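Local coordinates for hypothetical protein jhp0584 (Helicobacter pylori J99, PDB 4R7K) that is of unknown function but belongs to the SRPBCC superfamily, whose helix-grip fold commonly encloses a pocket for hydrophobic ligands, at residues A[111-125]-A[135-147]. Numbering follows the deposited sequence.
Sequences EFELKDAILRLAWRG and LEVYHAWLVEKLD
Trp123 and His139 form a hydrogen-bonded pair in the antiparallel beta hairpin of strands 118-126 and 136-146, central strands of a curved sheet consistent with the SRPBCC helix-grip fold. Packing is tight where Trp123, His139 and Trp141 cluster on one face: Trp123 CH2 comes obliquely within 3.2 Å of Trp141 NE1. His139 CB, a slim methylene, lies over the Trp123 indole in a CH-pi contact, 4.0 Å from the centroid of its five-membered ring. Holding CG between backbone N and carbonyl carbon (chi1 61°) helps bring that broad indole toward strand 136-146. A water links Trp123 NE1 to His139 ND1, while Thr155 OG1 hydrogen-bonds His139 NE2, so these three nitrogens have polar partners within the buried cluster. On the other face, compact Ala122 admits the Tyr138 ring, its CB 3.6 Å from Tyr138 CZ. The solvent side is looser: exposed Lys145 runs its aliphatic chain past Ala117 CB. At the opposite end, partly exposed Arg124 and Glu136 form a salt bridge. The long, flexible arginine bends at chi3 (56°), and its NE also pairs with Glu110. Arg124 NH2 reaches Glu136 OE2 at 2.9 Å on the anti side, tilted out of the carboxylate plane, the guanidinium and carboxylate planes 81° apart.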
ATOM      1  N   GLU A 111       6.837 -11.716 -27.155  1.00 27.57           N
ATOM      2  CA  GLU A 111       8.272 -11.479 -27.232  1.00 28.57           C
ATOM      3  C   GLU A 111       8.993 -12.436 -26.351  1.00 26.17           C
ATOM      4  O   GLU A 111       8.659 -12.572 -25.174  1.00 25.60           O
ATOM      5  CB  GLU A 111       8.634 -10.053 -26.787  1.00 27.79           C
ATOM      6  CG  GLU A 111      10.133  -9.792 -26.780  1.00 28.88           C
ATOM      7  CD  GLU A 111      10.490  -8.505 -26.076  1.00 30.33           C
ATOM      8  OE1 GLU A 111       9.981  -8.346 -24.936  1.00 30.79           O
ATOM      9  OE2 GLU A 111      11.291  -7.699 -26.640  1.00 29.55           O
ATOM     10  N   PHE A 112       9.985 -13.108 -26.913  1.00 25.99           N
ATOM     11  CA  PHE A 112      10.812 -14.004 -26.138  1.00 26.85           C
ATOM     12  C   PHE A 112      12.205 -14.070 -26.757  1.00 27.84           C
ATOM     13  O   PHE A 112      12.387 -14.593 -27.872  1.00 29.60           O
ATOM     14  CB  PHE A 112      10.237 -15.425 -26.047  1.00 30.26           C
ATOM     15  CG  PHE A 112      11.146 -16.361 -25.312  1.00 33.99           C
ATOM     16  CD1 PHE A 112      11.206 -16.327 -23.941  1.00 35.64           C
ATOM     17  CD2 PHE A 112      11.988 -17.212 -25.993  1.00 40.68           C
ATOM     18  CE1 PHE A 112      12.078 -17.127 -23.250  1.00 37.65           C
ATOM     19  CE2 PHE A 112      12.863 -18.033 -25.306  1.00 43.17           C
ATOM     20  CZ  PHE A 112      12.914 -17.974 -23.932  1.00 40.23           C
ATOM     21  N   GLU A 113      13.181 -13.536 -26.049  1.00 27.50           N
ATOM     22  CA  GLU A 113      14.556 -13.560 -26.504  1.00 29.46           C
ATOM     23  C   GLU A 113      15.432 -13.790 -25.284  1.00 28.08           C
ATOM     24  O   GLU A 113      15.527 -12.938 -24.393  1.00 25.51           O
ATOM     25  CB  GLU A 113      14.910 -12.250 -27.186  1.00 33.15           C
ATOM     26  CG  GLU A 113      16.314 -12.258 -27.776  1.00 39.29           C
ATOM     27  CD  GLU A 113      16.622 -11.025 -28.623  1.00 44.97           C
ATOM     28  OE1 GLU A 113      17.442 -11.138 -29.568  1.00 51.46           O
ATOM     29  OE2 GLU A 113      16.038  -9.954 -28.366  1.00 47.87           O
ATOM     30  N   LEU A 114      16.055 -14.962 -25.222  1.00 28.33           N
ATOM     31  CA  LEU A 114      16.883 -15.326 -24.086  1.00 28.12           C
ATOM     32  C   LEU A 114      18.311 -15.505 -24.534  1.00 29.89           C
ATOM     33  O   LEU A 114      18.595 -16.359 -25.366  1.00 31.15           O
ATOM     34  CB  LEU A 114      16.368 -16.615 -23.446  1.00 29.63           C
ATOM     35  CG  LEU A 114      17.214 -17.196 -22.293  1.00 31.00           C
ATOM     36  CD1 LEU A 114      17.359 -16.212 -21.133  1.00 29.06           C
ATOM     37  CD2 LEU A 114      16.621 -18.514 -21.806  1.00 34.07           C
ATOM     38  N   LYS A 115      19.195 -14.692 -23.970  1.00 30.22           N
ATOM     39  CA  LYS A 115      20.630 -14.737 -24.245  1.00 34.26           C
ATOM     40  C   LYS A 115      21.341 -15.101 -22.940  1.00 35.17           C
ATOM     41  O   LYS A 115      20.704 -15.172 -21.869  1.00 33.19           O
ATOM     42  CB  LYS A 115      21.115 -13.392 -24.807  1.00 35.36           C
ATOM     43  CG  LYS A 115      20.329 -12.976 -26.045  1.00 38.71           C
ATOM     44  CD  LYS A 115      21.094 -12.045 -26.974  1.00 45.42           C
ATOM     45  CE  LYS A 115      21.258 -10.653 -26.404  1.00 47.00           C
ATOM     46  NZ  LYS A 115      22.227  -9.887 -27.239  1.00 53.38           N
ATOM     47  N   ASP A 116      22.652 -15.332 -23.018  1.00 38.18           N
ATOM     48  CA  ASP A 116      23.446 -15.700 -21.830  1.00 40.59           C
ATOM     49  C   ASP A 116      23.291 -14.717 -20.665  1.00 37.96           C
ATOM     50  O   ASP A 116      23.401 -15.103 -19.526  1.00 37.83           O
ATOM     51  CB  ASP A 116      24.951 -15.762 -22.166  1.00 44.05           C
ATOM     52  CG  ASP A 116      25.319 -16.948 -23.046  1.00 48.20           C
ATOM     53  OD1 ASP A 116      24.475 -17.843 -23.236  1.00 50.13           O
ATOM     54  OD2 ASP A 116      26.477 -16.995 -23.527  1.00 53.50           O
ATOM     55  N   ALA A 117      23.069 -13.446 -20.951  1.00 28.05           N
ATOM     56  CA  ALA A 117      23.004 -12.462 -19.875  1.00 28.67           C
ATOM     57  C   ALA A 117      21.801 -11.521 -19.877  1.00 26.65           C
ATOM     58  O   ALA A 117      21.779 -10.590 -19.110  1.00 25.43           O
ATOM     59  CB  ALA A 117      24.279 -11.647 -19.872  1.00 29.73           C
ATOM     60  N   ILE A 118      20.818 -11.787 -20.712  1.00 25.95           N
ATOM     61  CA  ILE A 118      19.635 -10.954 -20.773  1.00 26.48           C
ATOM     62  C   ILE A 118      18.441 -11.706 -21.344  1.00 24.42           C
ATOM     63  O   ILE A 118      18.549 -12.477 -22.327  1.00 27.00           O
ATOM     64  CB  ILE A 118      19.902  -9.662 -21.571  1.00 27.95           C
ATOM     65  CG1 ILE A 118      18.618  -8.842 -21.655  1.00 28.23           C
ATOM     66  CG2 ILE A 118      20.475 -10.001 -22.931  1.00 30.63           C
ATOM     67  CD1 ILE A 118      18.755  -7.432 -22.213  1.00 28.97           C
ATOM     68  N   LEU A 119      17.306 -11.516 -20.676  1.00 23.93           N
ATOM     69  CA  LEU A 119      16.050 -12.061 -21.096  1.00 23.04           C
ATOM     70  C   LEU A 119      15.107 -10.917 -21.382  1.00 21.10           C
ATOM     71  O   LEU A 119      14.957 -10.004 -20.575  1.00 21.09           O
ATOM     72  CB  LEU A 119      15.395 -12.913 -19.988  1.00 24.30           C
ATOM     73  CG  LEU A 119      13.924 -13.289 -20.252  1.00 23.56           C
ATOM     74  CD1 LEU A 119      13.842 -14.213 -21.442  1.00 27.25           C
ATOM     75  CD2 LEU A 119      13.258 -13.957 -19.043  1.00 27.12           C
ATOM     76  N   ARG A 120      14.438 -10.999 -22.512  1.00 19.81           N
ATOM     77  CA  ARG A 120      13.329 -10.132 -22.849  1.00 19.64           C
ATOM     78  C   ARG A 120      12.106 -11.012 -23.046  1.00 20.65           C
ATOM     79  O   ARG A 120      12.087 -11.923 -23.895  1.00 22.15           O
ATOM     80  CB  ARG A 120      13.628  -9.343 -24.100  1.00 21.62           C
ATOM     81  CG  ARG A 120      14.712  -8.292 -23.884  1.00 21.73           C
ATOM     82  CD  ARG A 120      15.201  -7.770 -25.241  1.00 23.96           C
ATOM     83  NE  ARG A 120      16.223  -6.736 -25.112  1.00 24.93           N
ATOM     84  CZ  ARG A 120      15.953  -5.457 -24.907  1.00 24.54           C
ATOM     85  NH1 ARG A 120      14.705  -5.055 -24.749  1.00 24.95           N
ATOM     86  NH2 ARG A 120      16.930  -4.590 -24.815  1.00 24.59           N
ATOM     87  N   LEU A 121      11.072 -10.741 -22.273  1.00 19.90           N
ATOM     88  CA  LEU A 121       9.870 -11.552 -22.317  1.00 23.62           C
ATOM     89  C   LEU A 121       8.660 -10.641 -22.177  1.00 22.06           C
ATOM     90  O   LEU A 121       8.664  -9.732 -21.368  1.00 21.19           O
ATOM     91  CB  LEU A 121       9.873 -12.553 -21.157  1.00 22.92           C
ATOM     92  CG  LEU A 121       8.563 -13.326 -20.892  1.00 25.47           C
ATOM     93  CD1 LEU A 121       8.362 -14.324 -22.011  1.00 26.43           C
ATOM     94  CD2 LEU A 121       8.687 -14.073 -19.571  1.00 27.03           C
ATOM     95  N   ALA A 122       7.662 -10.824 -23.032  1.00 22.30           N
ATOM     96  CA  ALA A 122       6.448 -10.029 -22.903  1.00 22.81           C
ATOM     97  C   ALA A 122       5.235 -10.791 -23.389  1.00 22.51           C
ATOM     98  O   ALA A 122       5.342 -11.626 -24.295  1.00 24.14           O
ATOM     99  CB  ALA A 122       6.576  -8.712 -23.668  1.00 24.27           C
ATOM    100  N   TRP A 123       4.092 -10.520 -22.766  1.00 23.00           N
ATOM    101  CA  TRP A 123       2.821 -11.063 -23.203  1.00 22.85           C
ATOM    102  C   TRP A 123       1.744  -9.996 -23.276  1.00 23.60           C
ATOM    103  O   TRP A 123       1.755  -8.986 -22.504  1.00 21.39           O
ATOM    104  CB  TRP A 123       2.343 -12.183 -22.303  1.00 24.87           C
ATOM    105  CG  TRP A 123       2.094 -11.829 -20.856  1.00 25.06           C
ATOM    106  CD1 TRP A 123       0.990 -11.218 -20.339  1.00 25.62           C
ATOM    107  CD2 TRP A 123       2.927 -12.158 -19.745  1.00 23.32           C
ATOM    108  NE1 TRP A 123       1.109 -11.101 -18.994  1.00 23.81           N
ATOM    109  CE2 TRP A 123       2.281 -11.695 -18.594  1.00 24.29           C
ATOM    110  CE3 TRP A 123       4.167 -12.799 -19.621  1.00 25.85           C
ATOM    111  CZ2 TRP A 123       2.853 -11.795 -17.318  1.00 24.54           C
ATOM    112  CZ3 TRP A 123       4.727 -12.921 -18.355  1.00 25.05           C
ATOM    113  CH2 TRP A 123       4.062 -12.440 -17.219  1.00 25.29           C
ATOM    114  N   ARG A 124       0.816 -10.216 -24.206  1.00 23.58           N
ATOM    115  CA  ARG A 124      -0.371  -9.408 -24.326  1.00 24.44           C
ATOM    116  C   ARG A 124      -1.401 -10.146 -23.500  1.00 24.91           C
ATOM    117  O   ARG A 124      -1.476 -11.384 -23.535  1.00 27.03           O
ATOM    118  CB  ARG A 124      -0.802  -9.253 -25.780  1.00 27.24           C
ATOM    119  CG  ARG A 124      -1.993  -8.305 -25.973  1.00 29.20           C
ATOM    120  CD  ARG A 124      -2.270  -8.041 -27.444  1.00 32.18           C
ATOM    121  NE  ARG A 124      -2.484  -9.283 -28.173  1.00 34.74           N
ATOM    122  CZ  ARG A 124      -3.665  -9.876 -28.347  1.00 39.61           C
ATOM    123  NH1 ARG A 124      -3.734 -11.019 -29.020  1.00 42.92           N
ATOM    124  NH2 ARG A 124      -4.771  -9.348 -27.845  1.00 42.32           N
ATOM    125  N   GLY A 125      -2.177  -9.420 -22.729  1.00 24.35           N
ATOM    126  CA  GLY A 125      -3.202 -10.016 -21.887  1.00 26.15           C
ATOM    127  C   GLY A 125      -4.508  -9.292 -22.098  1.00 28.10           C
ATOM    128  O   GLY A 125      -4.508  -8.130 -22.474  1.00 28.28           O
ATOM    129  N   LEU A 135     -10.514  -4.822 -20.971  1.00 32.81           N
ATOM    130  CA  LEU A 135      -9.151  -4.383 -20.622  1.00 29.82           C
ATOM    131  C   LEU A 135      -8.149  -5.196 -21.425  1.00 29.19           C
ATOM    132  O   LEU A 135      -8.258  -6.414 -21.493  1.00 29.66           O
ATOM    133  CB  LEU A 135      -8.882  -4.613 -19.144  1.00 31.20           C
ATOM    134  CG  LEU A 135      -7.517  -4.227 -18.600  1.00 30.36           C
ATOM    135  CD1 LEU A 135      -7.254  -2.757 -18.850  1.00 30.34           C
ATOM    136  CD2 LEU A 135      -7.399  -4.525 -17.107  1.00 32.79           C
ATOM    137  N   GLU A 136      -7.188  -4.521 -22.051  1.00 27.36           N
ATOM    138  CA  GLU A 136      -6.138  -5.203 -22.799  1.00 28.77           C
ATOM    139  C   GLU A 136      -4.834  -4.617 -22.328  1.00 26.00           C
ATOM    140  O   GLU A 136      -4.741  -3.407 -22.199  1.00 22.55           O
ATOM    141  CB  GLU A 136      -6.315  -5.028 -24.312  1.00 31.05           C
ATOM    142  CG  GLU A 136      -5.408  -5.917 -25.139  1.00 33.75           C
ATOM    143  CD  GLU A 136      -5.573  -5.698 -26.637  1.00 39.31           C
ATOM    144  OE1 GLU A 136      -6.190  -4.701 -27.021  1.00 47.47           O
ATOM    145  OE2 GLU A 136      -5.070  -6.506 -27.429  1.00 41.73           O
ATOM    146  N   VAL A 137      -3.841  -5.475 -22.063  1.00 24.05           N
ATOM    147  CA  VAL A 137      -2.530  -5.032 -21.569  1.00 23.59           C
ATOM    148  C   VAL A 137      -1.345  -5.687 -22.315  1.00 23.13           C
ATOM    149  O   VAL A 137      -1.517  -6.704 -22.997  1.00 23.45           O
ATOM    150  CB  VAL A 137      -2.386  -5.324 -20.056  1.00 24.17           C
ATOM    151  CG1 VAL A 137      -3.636  -4.843 -19.306  1.00 24.54           C
ATOM    152  CG2 VAL A 137      -2.158  -6.820 -19.751  1.00 25.19           C
ATOM    153  N   TYR A 138      -0.168  -5.091 -22.169  1.00 21.17           N
ATOM    154  CA  TYR A 138       1.090  -5.641 -22.694  1.00 22.97           C
ATOM    155  C   TYR A 138       2.048  -5.568 -21.523  1.00 21.23           C
ATOM    156  O   TYR A 138       2.383  -4.472 -21.053  1.00 21.28           O
ATOM    157  CB  TYR A 138       1.579  -4.836 -23.876  1.00 23.99           C
ATOM    158  CG  TYR A 138       2.782  -5.420 -24.600  1.00 24.61           C
ATOM    159  CD1 TYR A 138       2.626  -6.321 -25.652  1.00 26.30           C
ATOM    160  CD2 TYR A 138       4.067  -5.014 -24.293  1.00 23.79           C
ATOM    161  CE1 TYR A 138       3.731  -6.834 -26.326  1.00 25.91           C
ATOM    162  CE2 TYR A 138       5.172  -5.549 -24.955  1.00 25.30           C
ATOM    163  CZ  TYR A 138       5.002  -6.440 -25.971  1.00 25.19           C
ATOM    164  OH  TYR A 138       6.123  -6.933 -26.629  1.00 25.57           O
ATOM    165  N   HIS A 139       2.438  -6.719 -20.994  1.00 21.22           N
ATOM    166  CA  HIS A 139       3.279  -6.780 -19.804  1.00 20.68           C
ATOM    167  C   HIS A 139       4.653  -7.314 -20.197  1.00 21.76           C
ATOM    168  O   HIS A 139       4.789  -8.435 -20.640  1.00 20.83           O
ATOM    169  CB  HIS A 139       2.630  -7.733 -18.843  1.00 23.16           C
ATOM    170  CG  HIS A 139       3.287  -7.811 -17.508  1.00 23.01           C
ATOM    171  ND1 HIS A 139       2.683  -8.416 -16.430  1.00 25.26           N
ATOM    172  CD2 HIS A 139       4.431  -7.260 -17.038  1.00 25.17           C
ATOM    173  CE1 HIS A 139       3.478  -8.328 -15.379  1.00 26.40           C
ATOM    174  NE2 HIS A 139       4.546  -7.632 -15.723  1.00 25.14           N
ATOM    175  N   ALA A 140       5.668  -6.479 -20.036  1.00 20.67           N
ATOM    176  CA  ALA A 140       7.001  -6.807 -20.501  1.00 19.18           C
ATOM    177  C   ALA A 140       7.954  -6.926 -19.336  1.00 20.32           C
ATOM    178  O   ALA A 140       7.782  -6.278 -18.258  1.00 20.62           O
ATOM    179  CB  ALA A 140       7.489  -5.745 -21.462  1.00 18.58           C
ATOM    180  N   TRP A 141       8.971  -7.729 -19.569  1.00 20.87           N
ATOM    181  CA  TRP A 141       9.967  -8.015 -18.588  1.00 20.05           C
ATOM    182  C   TRP A 141      11.327  -7.976 -19.221  1.00 19.73           C
ATOM    183  O   TRP A 141      11.517  -8.417 -20.389  1.00 20.00           O
ATOM    184  CB  TRP A 141       9.770  -9.436 -18.014  1.00 20.23           C
ATOM    185  CG  TRP A 141       8.503  -9.719 -17.276  1.00 21.52           C
ATOM    186  CD1 TRP A 141       7.277  -9.978 -17.826  1.00 22.86           C
ATOM    187  CD2 TRP A 141       8.340  -9.853 -15.855  1.00 20.34           C
ATOM    188  NE1 TRP A 141       6.362 -10.249 -16.828  1.00 24.03           N
ATOM    189  CE2 TRP A 141       6.989 -10.178 -15.615  1.00 21.06           C
ATOM    190  CE3 TRP A 141       9.215  -9.752 -14.757  1.00 20.94           C
ATOM    191  CZ2 TRP A 141       6.481 -10.345 -14.328  1.00 21.59           C
ATOM    192  CZ3 TRP A 141       8.699  -9.901 -13.472  1.00 19.09           C
ATOM    193  CH2 TRP A 141       7.361 -10.226 -13.271  1.00 20.04           C
ATOM    194  N   LEU A 142      12.293  -7.512 -18.432  1.00 21.05           N
ATOM    195  CA  LEU A 142      13.687  -7.498 -18.820  1.00 21.31           C
ATOM    196  C   LEU A 142      14.500  -7.912 -17.614  1.00 21.03           C
ATOM    197  O   LEU A 142      14.511  -7.208 -16.592  1.00 20.94           O
ATOM    198  CB  LEU A 142      14.102  -6.109 -19.302  1.00 22.86           C
ATOM    199  CG  LEU A 142      15.421  -6.051 -20.098  1.00 25.42           C
ATOM    200  CD1 LEU A 142      15.468  -4.734 -20.880  1.00 27.78           C
ATOM    201  CD2 LEU A 142      16.594  -6.176 -19.139  1.00 28.53           C
ATOM    202  N   VAL A 143      15.152  -9.068 -17.726  1.00 22.22           N
ATOM    203  CA  VAL A 143      16.003  -9.615 -16.663  1.00 20.11           C
ATOM    204  C   VAL A 143      17.424  -9.602 -17.223  1.00 21.36           C
ATOM    205  O   VAL A 143      17.645 -10.126 -18.319  1.00 22.71           O
ATOM    206  CB  VAL A 143      15.615 -11.072 -16.296  1.00 21.62           C
ATOM    207  CG1 VAL A 143      16.504 -11.583 -15.152  1.00 21.77           C
ATOM    208  CG2 VAL A 143      14.158 -11.191 -15.855  1.00 23.76           C
ATOM    209  N   GLU A 144      18.381  -9.003 -16.500  1.00 21.75           N
ATOM    210  CA  GLU A 144      19.749  -8.976 -16.961  1.00 23.42           C
ATOM    211  C   GLU A 144      20.805  -8.988 -15.884  1.00 25.16           C
ATOM    212  O   GLU A 144      20.604  -8.533 -14.741  1.00 24.34           O
ATOM    213  CB  GLU A 144      20.014  -7.780 -17.893  1.00 26.20           C
ATOM    214  CG  GLU A 144      19.880  -6.431 -17.241  1.00 27.31           C
ATOM    215  CD  GLU A 144      20.212  -5.289 -18.199  1.00 30.09           C
ATOM    216  OE1 GLU A 144      20.956  -5.537 -19.185  1.00 26.63           O
ATOM    217  OE2 GLU A 144      19.745  -4.143 -17.961  1.00 26.26           O
ATOM    218  N   LYS A 145      21.938  -9.556 -16.261  1.00 25.56           N
ATOM    219  CA  LYS A 145      23.125  -9.572 -15.430  1.00 30.01           C
ATOM    220  C   LYS A 145      23.808  -8.201 -15.492  1.00 32.11           C
ATOM    221  O   LYS A 145      23.966  -7.629 -16.592  1.00 30.39           O
ATOM    222  CB  LYS A 145      24.116 -10.568 -16.000  1.00 32.34           C
ATOM    223  CG  LYS A 145      23.712 -12.015 -15.983  1.00 34.34           C
ATOM    224  CD  LYS A 145      24.914 -12.824 -16.504  1.00 38.77           C
ATOM    225  CE  LYS A 145      24.737 -14.310 -16.410  1.00 44.96           C
ATOM    226  NZ  LYS A 145      24.774 -14.737 -14.992  1.00 48.11           N
ATOM    227  N   LEU A 146      24.198  -7.673 -14.341  1.00 30.18           N
ATOM    228  CA  LEU A 146      24.890  -6.390 -14.260  1.00 33.16           C
ATOM    229  C   LEU A 146      26.248  -6.660 -13.640  1.00 37.46           C
ATOM    230  O   LEU A 146      26.452  -7.712 -13.034  1.00 35.75           O
ATOM    231  CB  LEU A 146      24.137  -5.366 -13.398  1.00 30.57           C
ATOM    232  CG  LEU A 146      22.725  -4.937 -13.811  1.00 27.63           C
ATOM    233  CD1 LEU A 146      22.288  -3.810 -12.928  1.00 28.92           C
ATOM    234  CD2 LEU A 146      22.710  -4.539 -15.275  1.00 29.82           C
ATOM    235  N   ASP A 147      27.165  -5.711 -13.780  1.00 40.85           N
ATOM    236  CA  ASP A 147      28.520  -5.864 -13.221  1.00 46.16           C
ATOM    237  C   ASP A 147      28.532  -6.206 -11.754  1.00 46.52           C
ATOM    238  O   ASP A 147      27.646  -5.806 -10.997  1.00 49.55           O
ATOM    239  CB  ASP A 147      29.320  -4.571 -13.374  1.00 53.23           C
ATOM    240  CG  ASP A 147      29.809  -4.347 -14.782  1.00 62.33           C
ATOM    241  OD1 ASP A 147      30.118  -5.346 -15.467  1.00 66.80           O
ATOM    242  OD2 ASP A 147      29.923  -3.168 -15.192  1.00 73.01           O
TER
HETATM  243  O   HOH W   1      10.716  -7.108 -22.679  1.00 23.24           O
HETATM  244  O   HOH W   2       8.413  -6.254 -25.501  1.00 29.12           O
HETATM  245  O   HOH W   3       0.162  -9.283 -16.473  1.00 30.29           O